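Local coordinates for protein alpha-fucosidase (PDB 2EAB) that probably releases alpha-1,2-linked L-fucose by hydrolysis, the modelled chain being the catalytic part of a longer bifidobacterial protein, at residues Val119-Leu124 and Gln497-Gly502; Arg456-Val461 and Gly491-Gly496; Val562-Ser565 and Pro570-Thr573. All blocks are in the same frame, centred on the assembly; numbering follows the deposited sequence.

How the contacts relate
The three contacts form one neighbourhood on the same side of the chain's centre. Contact 1 is the middle member, its centre about 14 Å from that of contact 2 and about 9 Å from that of contact 3; the centres of contacts 2 and 3 are about 19 Å apart, and those two do not touch. A probable backbone hydrogen bond joins Gly502 O to Gly496 N (3.0 Å), and another joins Val119 N to Gly572 O (2.9 Å). Along the chain, 119-124 comes first, 456-461 and 491-502 follow, and the hairpin 562-573 comes last. Thus a loop from the N-terminal, family 65-like part of the chain is fastened to several parts of the family 95 catalytic domain.

Contact 1. Residues Val119-Leu124 and Gln497-Gly502; sequences VNPGNL and QSFSWG
A buried CH-pi contact of Pro121 with Phe499 packs a loop between helices 103-113 and 130-133 on the short helix 499-502, joining the N-terminal, family 65-like part of the chain to the catalytic domain. Pro121 CG sits 3.5 Å from the centroid of the Phe499 ring, only 14° off its normal, while Pro121 CB leans over CE1 and CZ. Leu124 runs alongside Phe499, its CB 3.8 Å from Phe499 CD1, and Leu124 O lies at the ring edge. The aromatic ring reaches this loop because Phe499 CG is anti to the backbone N (chi1 -174°). Trp503 also stacks with the Phe499 ring, and Tyr564 and Leu571 adjoin it.

The loop side is shaped by a type I turn from Pro121 to Leu124, closed by Leu124 N to Pro121 O at 3.0 Å. Overlapping its start, Asn120 OD1 accepts from Gly122 N at 2.9 Å, an Asx turn in which the donor stands above the carbonyl plane.

No direct hydrogen bond crosses the contact; a water donates to Gly122 O (2.8 Å) and accepts from Phe499 N (3.0 Å). Apolar ring packing therefore supplies the direct grip, and the water satisfies two backbone groups beside it.

Contact 2. Residues Arg456-Val461 and Gly491-Gly496; sequences RVTAKV and GWTAPG
Thr458, on helix 452-463, comes closest to the irregular stretch 491-496 at Ala494, with their CA atoms 5.7 Å apart. The facing stretch bends at Trp492, the centre of an inverse gamma turn in which Thr493 N makes a weak bond to Gly491 O, and Thr493 follows with its side chain directed at the helix. Both segments belong to the family 95 catalytic domain, and the contact packs helix 452-463 on the loop that leads to helix 499-502.

The contact is small, burying 123 Å² in all, and is carried chiefly by two threonines. Their hydroxyls meet, Thr493 OG1 to Thr458 OG1, at 2.7 Å, a hydrogen-bonding distance. Thr493 OG1 also has Pro454 O, one turn earlier in the helix, as a weak hydrogen-bond partner. Thr493 OG1 is set between its own backbone N and carbonyl carbon (chi1 55°), which presents it to the helix. In Thr458 the hydroxyl lies beside the backbone N, anti to the carbonyl carbon (chi1 -56°), and this sets the methyl anti to the backbone N, where Thr458 CG2 lies 3.4 Å from Thr493 O and, more loosely, 4.3 Å from Pro495 CD.

Polar atoms at the interface have further partners. Thr458 OG1 hydrogen-bonds with Asn94 OD1, and Thr493 O with His484 ND1. Arg456, two residues earlier and directed off the contact, forms a salt bridge with Glu537. The calcium-binding Leu393 is some distance off, its side chain about 12 Å from that of Thr493.

All four touching residues are buried, so the two hydroxyls are polar groups held within the protein. Their close approach, with Asn94 as a further partner of Thr458, is consistent with a small polar network between helix and loop, the loose approach of Thr458 to the Pro495 ring being the apolar part.

Contact 3. Residues Val562-Ser565 and Pro570-Thr573; sequences VAYS and PLGT
The beta hairpin of strands 558-565 and 572-574, part of a small antiparallel sheet, is joined here by the bridge of Ala563 with Thr573, a hydrogen-bonded pair. Its two backbone bonds are unequal: Thr573 N to Ala563 O is 2.9 Å and nearly straight (172°), whereas Ala563 N to Thr573 O, at 3.1 Å and 135°, is weak. Ala563 O also accepts from a water that donates to Thr573 OG1, and Gly572 CA approaches the same carbonyl oxygen in a CA-H...O contact. Thr573 OG1 additionally hydrogen-bonds with Gly575 O.

On the first strand, Val562 CG2 packs on Gly572 CA at 3.7 Å; a CB on that glycine would fall about 2.9 Å from the same methyl, a clash. Nearer the turn, Tyr564 extends its ring with CG anti to the backbone N (chi1 -176°), across the corner at Leu571. Leu571 CD1 stands over one ring face, 4.2 Å from the centroid and displaced toward the rim, a CH-pi contact. Pro570 O lies at the ring edge, in its plane, 3.3 Å from Tyr564 CD1. Phe499 and Ser500 of the short helix 499-502 also touch Tyr564. An alanine here would remove the ring and would probably open a gap beside Leu571, leaving its methyl without the aromatic face.

A second water accepts from Ser565 N (2.9 Å) and donates to Pro570 O. Within these segments direct backbone pairing is confined to Ala563 and Thr573; towards the turn, from the corner at Leu571 on, a water bridge and the Tyr564 CH-pi contact link the two sides instead.

Contact 1. Residues Val119-Leu124 and Gln497-Gly502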
loop_
_atom_site.group_PDB
_atom_site.type_symbol
_atom_site.label_atom_id
_atom_site.label_comp_id
_atom_site.label_asym_id
_atom_site.label_seq_id
_atom_site.Cartn_x
_atom_site.Cartn_y
_atom_site.Cartn_z
ATOM N N VAL A 119 32.497 -0.388 6.894
ATOM C CA VAL A 119 33.075 -1.393 6.009
ATOM C C VAL A 119 32.554 -1.155 4.594
ATOM O O VAL A 119 31.673 -0.317 4.385
ATOM C CB VAL A 119 32.741 -2.841 6.466
ATOM C CG1 VAL A 119 33.419 -3.165 7.796
ATOM C CG2 VAL A 119 31.238 -3.062 6.552
ATOM N N ASN A 120 33.107 -1.877 3.624
ATOM C CA ASN A 120 32.598 -1.821 2.260
ATOM C C ASN A 120 31.768 -3.064 1.960
ATOM O O ASN A 120 32.320 -4.126 1.680
ATOM C CB ASN A 120 33.733 -1.682 1.243
ATOM C CG ASN A 120 33.229 -1.627 -0.188
ATOM O OD1 ASN A 120 32.019 -1.636 -0.439
ATOM N ND2 ASN A 120 34.151 -1.570 -1.136
ATOM N N PRO A 121 30.431 -2.931 2.009
ATOM C CA PRO A 121 29.562 -4.074 1.777
ATOM C C PRO A 121 29.185 -4.256 0.307
ATOM O O PRO A 121 28.212 -4.950 0.012
ATOM C CB PRO A 121 28.331 -3.711 2.600
ATOM C CG PRO A 121 28.240 -2.230 2.455
ATOM C CD PRO A 121 29.654 -1.713 2.306
ATOM N N GLY A 122 29.955 -3.659 -0.602
ATOM C CA GLY A 122 29.630 -3.639 -2.029
ATOM C C GLY A 122 29.469 -4.980 -2.731
ATOM O O GLY A 122 28.842 -5.042 -3.786
ATOM N N ASN A 123 30.035 -6.047 -2.167
ATOM C CA ASN A 123 29.891 -7.388 -2.741
ATOM C C ASN A 123 28.550 -8.054 -2.430
ATOM O O ASN A 123 28.252 -9.111 -2.971
ATOM C CB ASN A 123 31.032 -8.317 -2.294
ATOM C CG ASN A 123 32.407 -7.870 -2.784
ATOM O OD1 ASN A 123 32.529 -7.026 -3.668
ATOM N ND2 ASN A 123 33.450 -8.452 -2.202
ATOM N N LEU A 124 27.750 -7.454 -1.551
ATOM C CA LEU A 124 26.457 -8.047 -1.187
ATOM C C LEU A 124 25.380 -7.645 -2.181
ATOM O O LEU A 124 24.525 -6.805 -1.904
ATOM C CB LEU A 124 26.065 -7.690 0.250
ATOM C CG LEU A 124 26.913 -8.340 1.349
ATOM C CD1 LEU A 124 26.546 -7.737 2.687
ATOM C CD2 LEU A 124 26.745 -9.857 1.376
ATOM N N GLN A 497 21.536 -5.090 -7.734
ATOM C CA GLN A 497 22.864 -5.063 -8.346
ATOM C C GLN A 497 23.844 -4.108 -7.695
ATOM O O GLN A 497 25.044 -4.194 -7.955
ATOM C CB GLN A 497 22.761 -4.611 -9.795
ATOM C CG GLN A 497 22.312 -5.587 -10.813
ATOM C CD GLN A 497 22.481 -5.000 -12.199
ATOM O OE1 GLN A 497 23.602 -4.864 -12.695
ATOM N NE2 GLN A 497 21.371 -4.624 -12.822
ATOM N N SER A 498 23.334 -3.162 -6.914
ATOM C CA SER A 498 24.185 -2.223 -6.195
ATOM C C SER A 498 23.663 -2.128 -4.774
ATOM O O SER A 498 22.457 -1.971 -4.566
ATOM C CB SER A 498 24.188 -0.847 -6.868
ATOM O OG SER A 498 25.139 0.016 -6.262
ATOM N N PHE A 499 24.571 -2.209 -3.809
ATOM C CA PHE A 499 24.209 -2.328 -2.397
ATOM C C PHE A 499 23.301 -1.210 -1.875
ATOM O O PHE A 499 22.312 -1.474 -1.186
ATOM C CB PHE A 499 25.480 -2.419 -1.539
ATOM C CG PHE A 499 25.220 -2.689 -0.075
ATOM C CD1 PHE A 499 25.167 -3.993 0.401
ATOM C CD2 PHE A 499 25.049 -1.647 0.837
ATOM C CE1 PHE A 499 24.938 -4.259 1.755
ATOM C CE2 PHE A 499 24.813 -1.912 2.195
ATOM C CZ PHE A 499 24.757 -3.218 2.644
ATOM N N SER A 500 23.642 0.039 -2.189
ATOM C CA SER A 500 22.985 1.181 -1.547
ATOM C C SER A 500 21.464 1.140 -1.682
ATOM O O SER A 500 20.751 1.389 -0.710
ATOM C CB SER A 500 23.532 2.514 -2.067
ATOM O OG SER A 500 23.202 2.721 -3.430
ATOM N N TRP A 501 20.981 0.832 -2.884
ATOM C CA TRP A 501 19.543 0.715 -3.126
ATOM C C TRP A 501 19.056 -0.729 -3.183
ATOM O O TRP A 501 17.849 -0.972 -3.115
ATOM C CB TRP A 501 19.117 1.468 -4.399
ATOM C CG TRP A 501 19.862 1.073 -5.648
ATOM C CD1 TRP A 501 20.907 1.742 -6.220
ATOM C CD2 TRP A 501 19.615 -0.071 -6.479
ATOM N NE1 TRP A 501 21.329 1.086 -7.352
ATOM C CE2 TRP A 501 20.556 -0.031 -7.533
ATOM C CE3 TRP A 501 18.698 -1.129 -6.431
ATOM C CZ2 TRP A 501 20.598 -1.007 -8.539
ATOM C CZ3 TRP A 501 18.741 -2.098 -7.433
ATOM C CH2 TRP A 501 19.690 -2.031 -8.467
ATOM N N GLY A 502 19.984 -1.675 -3.308
ATOM C CA GLY A 502 19.623 -3.068 -3.556
ATOM C C GLY A 502 19.521 -3.975 -2.345
ATOM O O GLY A 502 18.808 -4.979 -2.397
HETATM O O HOH W 1 27.402 -2.745 -4.622
#

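Contact 2. Residues Arg456-Val461 and Gly491-Gly496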
loop_
_atom_site.group_PDB
_atom_site.type_symbol
_atom_site.label_atom_id
_atom_site.label_comp_id
_atom_site.label_asym_id
_atom_site.label_seq_id
_atom_site.Cartn_x
_atom_site.Cartn_y
_atom_site.Cartn_z
ATOM N N ARG A 456 14.044 -18.516 1.056
ATOM C CA ARG A 456 14.922 -19.494 1.695
ATOM C C ARG A 456 16.190 -19.716 0.866
ATOM O O ARG A 456 17.255 -19.991 1.418
ATOM C CB ARG A 456 14.186 -20.813 1.945
ATOM C CG ARG A 456 13.249 -20.761 3.140
ATOM C CD ARG A 456 12.356 -21.974 3.182
ATOM N NE ARG A 456 11.517 -22.008 4.373
ATOM C CZ ARG A 456 10.579 -22.924 4.595
ATOM N NH1 ARG A 456 10.363 -23.896 3.715
ATOM N NH2 ARG A 456 9.867 -22.881 5.710
ATOM N N VAL A 457 16.076 -19.593 -0.457
ATOM C CA VAL A 457 17.239 -19.661 -1.338
ATOM C C VAL A 457 18.156 -18.469 -1.058
ATOM O O VAL A 457 19.356 -18.633 -0.871
ATOM C CB VAL A 457 16.841 -19.692 -2.836
ATOM C CG1 VAL A 457 18.068 -19.827 -3.723
ATOM C CG2 VAL A 457 15.871 -20.833 -3.117
ATOM N N THR A 458 17.579 -17.273 -1.001
ATOM C CA THR A 458 18.336 -16.062 -0.706
ATOM C C THR A 458 18.993 -16.136 0.673
ATOM O O THR A 458 20.154 -15.757 0.835
ATOM C CB THR A 458 17.422 -14.836 -0.811
ATOM O OG1 THR A 458 16.834 -14.818 -2.117
ATOM C CG2 THR A 458 18.191 -13.550 -0.608
ATOM N N ALA A 459 18.249 -16.614 1.669
ATOM C CA ALA A 459 18.774 -16.767 3.025
ATOM C C ALA A 459 19.979 -17.700 3.064
ATOM O O ALA A 459 20.954 -17.436 3.769
ATOM C CB ALA A 459 17.691 -17.253 3.971
ATOM N N LYS A 460 19.926 -18.775 2.287
ATOM C CA LYS A 460 21.049 -19.697 2.208
ATOM C C LYS A 460 22.274 -19.033 1.563
ATOM O O LYS A 460 23.379 -19.096 2.100
ATOM C CB LYS A 460 20.650 -20.962 1.444
ATOM C CG LYS A 460 21.803 -21.944 1.276
ATOM C CD LYS A 460 21.392 -23.230 0.586
ATOM C CE LYS A 460 21.329 -23.070 -0.916
ATOM N NZ LYS A 460 22.646 -22.699 -1.524
ATOM N N VAL A 461 22.061 -18.393 0.419
ATOM C CA VAL A 461 23.158 -17.805 -0.349
ATOM C C VAL A 461 23.848 -16.659 0.383
ATOM O O VAL A 461 25.081 -16.609 0.438
ATOM C CB VAL A 461 22.672 -17.346 -1.744
ATOM C CG1 VAL A 461 23.739 -16.517 -2.463
ATOM C CG2 VAL A 461 22.268 -18.554 -2.575
ATOM N N GLY A 491 9.236 -14.189 -7.108
ATOM C CA GLY A 491 10.215 -14.554 -6.089
ATOM C C GLY A 491 11.612 -14.002 -6.336
ATOM O O GLY A 491 12.610 -14.693 -6.101
ATOM N N TRP A 492 11.669 -12.751 -6.800
ATOM C CA TRP A 492 12.914 -11.998 -6.977
ATOM C C TRP A 492 13.333 -11.447 -5.611
ATOM O O TRP A 492 13.206 -10.247 -5.319
ATOM C CB TRP A 492 12.669 -10.873 -7.973
ATOM C CG TRP A 492 13.865 -10.110 -8.453
ATOM C CD1 TRP A 492 14.233 -8.847 -8.086
ATOM C CD2 TRP A 492 14.812 -10.532 -9.441
ATOM N NE1 TRP A 492 15.366 -8.461 -8.770
ATOM C CE2 TRP A 492 15.734 -9.476 -9.613
ATOM C CE3 TRP A 492 14.975 -11.704 -10.189
ATOM C CZ2 TRP A 492 16.796 -9.555 -10.510
ATOM C CZ3 TRP A 492 16.029 -11.777 -11.085
ATOM C CH2 TRP A 492 16.930 -10.712 -11.232
ATOM N N THR A 493 13.831 -12.351 -4.773
ATOM C CA THR A 493 14.125 -12.051 -3.378
ATOM C C THR A 493 15.599 -11.745 -3.157
ATOM O O THR A 493 15.990 -11.343 -2.061
ATOM C CB THR A 493 13.673 -13.189 -2.436
ATOM O OG1 THR A 493 14.259 -14.427 -2.856
ATOM C CG2 THR A 493 12.165 -13.339 -2.488
ATOM N N ALA A 494 16.413 -11.912 -4.198
ATOM C CA ALA A 494 17.813 -11.510 -4.118
ATOM C C ALA A 494 17.936 -10.015 -3.858
ATOM O O ALA A 494 17.038 -9.243 -4.196
ATOM C CB ALA A 494 18.530 -11.852 -5.399
ATOM N N PRO A 495 19.076 -9.594 -3.297
ATOM C CA PRO A 495 19.367 -8.169 -3.273
ATOM C C PRO A 495 19.683 -7.693 -4.693
ATOM O O PRO A 495 20.041 -8.498 -5.568
ATOM C CB PRO A 495 20.605 -8.081 -2.382
ATOM C CG PRO A 495 21.279 -9.396 -2.566
ATOM C CD PRO A 495 20.174 -10.397 -2.732
ATOM N N GLY A 496 19.565 -6.386 -4.910
ATOM C CA GLY A 496 19.812 -5.796 -6.214
ATOM C C GLY A 496 21.285 -5.629 -6.543
ATOM O O GLY A 496 22.169 -5.972 -5.753
#

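Contact 3. Residues Val562-Ser565 and Pro570-Thr573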
loop_
_atom_site.group_PDB
_atom_site.type_symbol
_atom_site.label_atom_id
_atom_site.label_comp_id
_atom_site.label_asym_id
_atom_site.label_seq_id
_atom_site.Cartn_x
_atom_site.Cartn_y
_atom_site.Cartn_z
ATOM N N VAL A 562 26.276 -5.343 9.327
ATOM C CA VAL A 562 26.466 -4.356 8.270
ATOM C C VAL A 562 25.129 -3.832 7.734
ATOM O O VAL A 562 24.236 -4.608 7.377
ATOM C CB VAL A 562 27.430 -4.862 7.172
ATOM C CG1 VAL A 562 26.859 -6.049 6.433
ATOM C CG2 VAL A 562 27.796 -3.740 6.226
ATOM N N ALA A 563 24.996 -2.512 7.715
ATOM C CA ALA A 563 23.730 -1.890 7.344
ATOM C C ALA A 563 23.913 -0.499 6.778
ATOM O O ALA A 563 24.845 0.225 7.154
ATOM C CB ALA A 563 22.791 -1.843 8.544
ATOM N N TYR A 564 22.990 -0.139 5.888
ATOM C CA TYR A 564 22.884 1.191 5.311
ATOM C C TYR A 564 21.596 1.825 5.799
ATOM O O TYR A 564 20.565 1.153 5.891
ATOM C CB TYR A 564 22.852 1.076 3.788
ATOM C CG TYR A 564 22.840 2.385 3.034
ATOM C CD1 TYR A 564 23.781 3.378 3.302
ATOM C CD2 TYR A 564 21.905 2.620 2.027
ATOM C CE1 TYR A 564 23.780 4.575 2.600
ATOM C CE2 TYR A 564 21.902 3.813 1.313
ATOM C CZ TYR A 564 22.842 4.785 1.607
ATOM O OH TYR A 564 22.838 5.964 0.900
ATOM N N SER A 565 21.653 3.110 6.130
ATOM C CA SER A 565 20.446 3.846 6.469
ATOM C C SER A 565 20.010 4.612 5.225
ATOM O O SER A 565 20.623 5.625 4.888
ATOM C CB SER A 565 20.713 4.814 7.620
ATOM O OG SER A 565 19.490 5.287 8.160
ATOM N N PRO A 570 27.326 6.593 5.647
ATOM C CA PRO A 570 28.172 5.521 5.118
ATOM C C PRO A 570 27.372 4.302 4.677
ATOM O O PRO A 570 26.315 4.002 5.243
ATOM C CB PRO A 570 29.051 5.136 6.315
ATOM C CG PRO A 570 28.936 6.257 7.279
ATOM C CD PRO A 570 27.567 6.820 7.082
ATOM N N LEU A 571 27.910 3.592 3.689
ATOM C CA LEU A 571 27.263 2.421 3.108
ATOM C C LEU A 571 27.068 1.263 4.090
ATOM O O LEU A 571 26.059 0.555 4.033
ATOM C CB LEU A 571 28.092 1.941 1.917
ATOM C CG LEU A 571 27.435 1.676 0.561
ATOM C CD1 LEU A 571 26.405 2.744 0.211
ATOM C CD2 LEU A 571 28.514 1.614 -0.504
ATOM N N GLY A 572 28.033 1.065 4.983
ATOM C CA GLY A 572 28.021 -0.084 5.873
ATOM C C GLY A 572 28.529 0.262 7.252
ATOM O O GLY A 572 29.733 0.393 7.463
ATOM N N THR A 573 27.600 0.432 8.185
ATOM C CA THR A 573 27.932 0.677 9.585
ATOM C C THR A 573 27.545 -0.539 10.428
ATOM O O THR A 573 26.948 -1.497 9.920
ATOM C CB THR A 573 27.233 1.942 10.133
ATOM O OG1 THR A 573 25.813 1.747 10.145
ATOM C CG2 THR A 573 27.558 3.156 9.276
HETATM O O HOH W 2 23.986 2.657 8.394
HETATM O O HOH W 3 23.938 4.924 6.348
#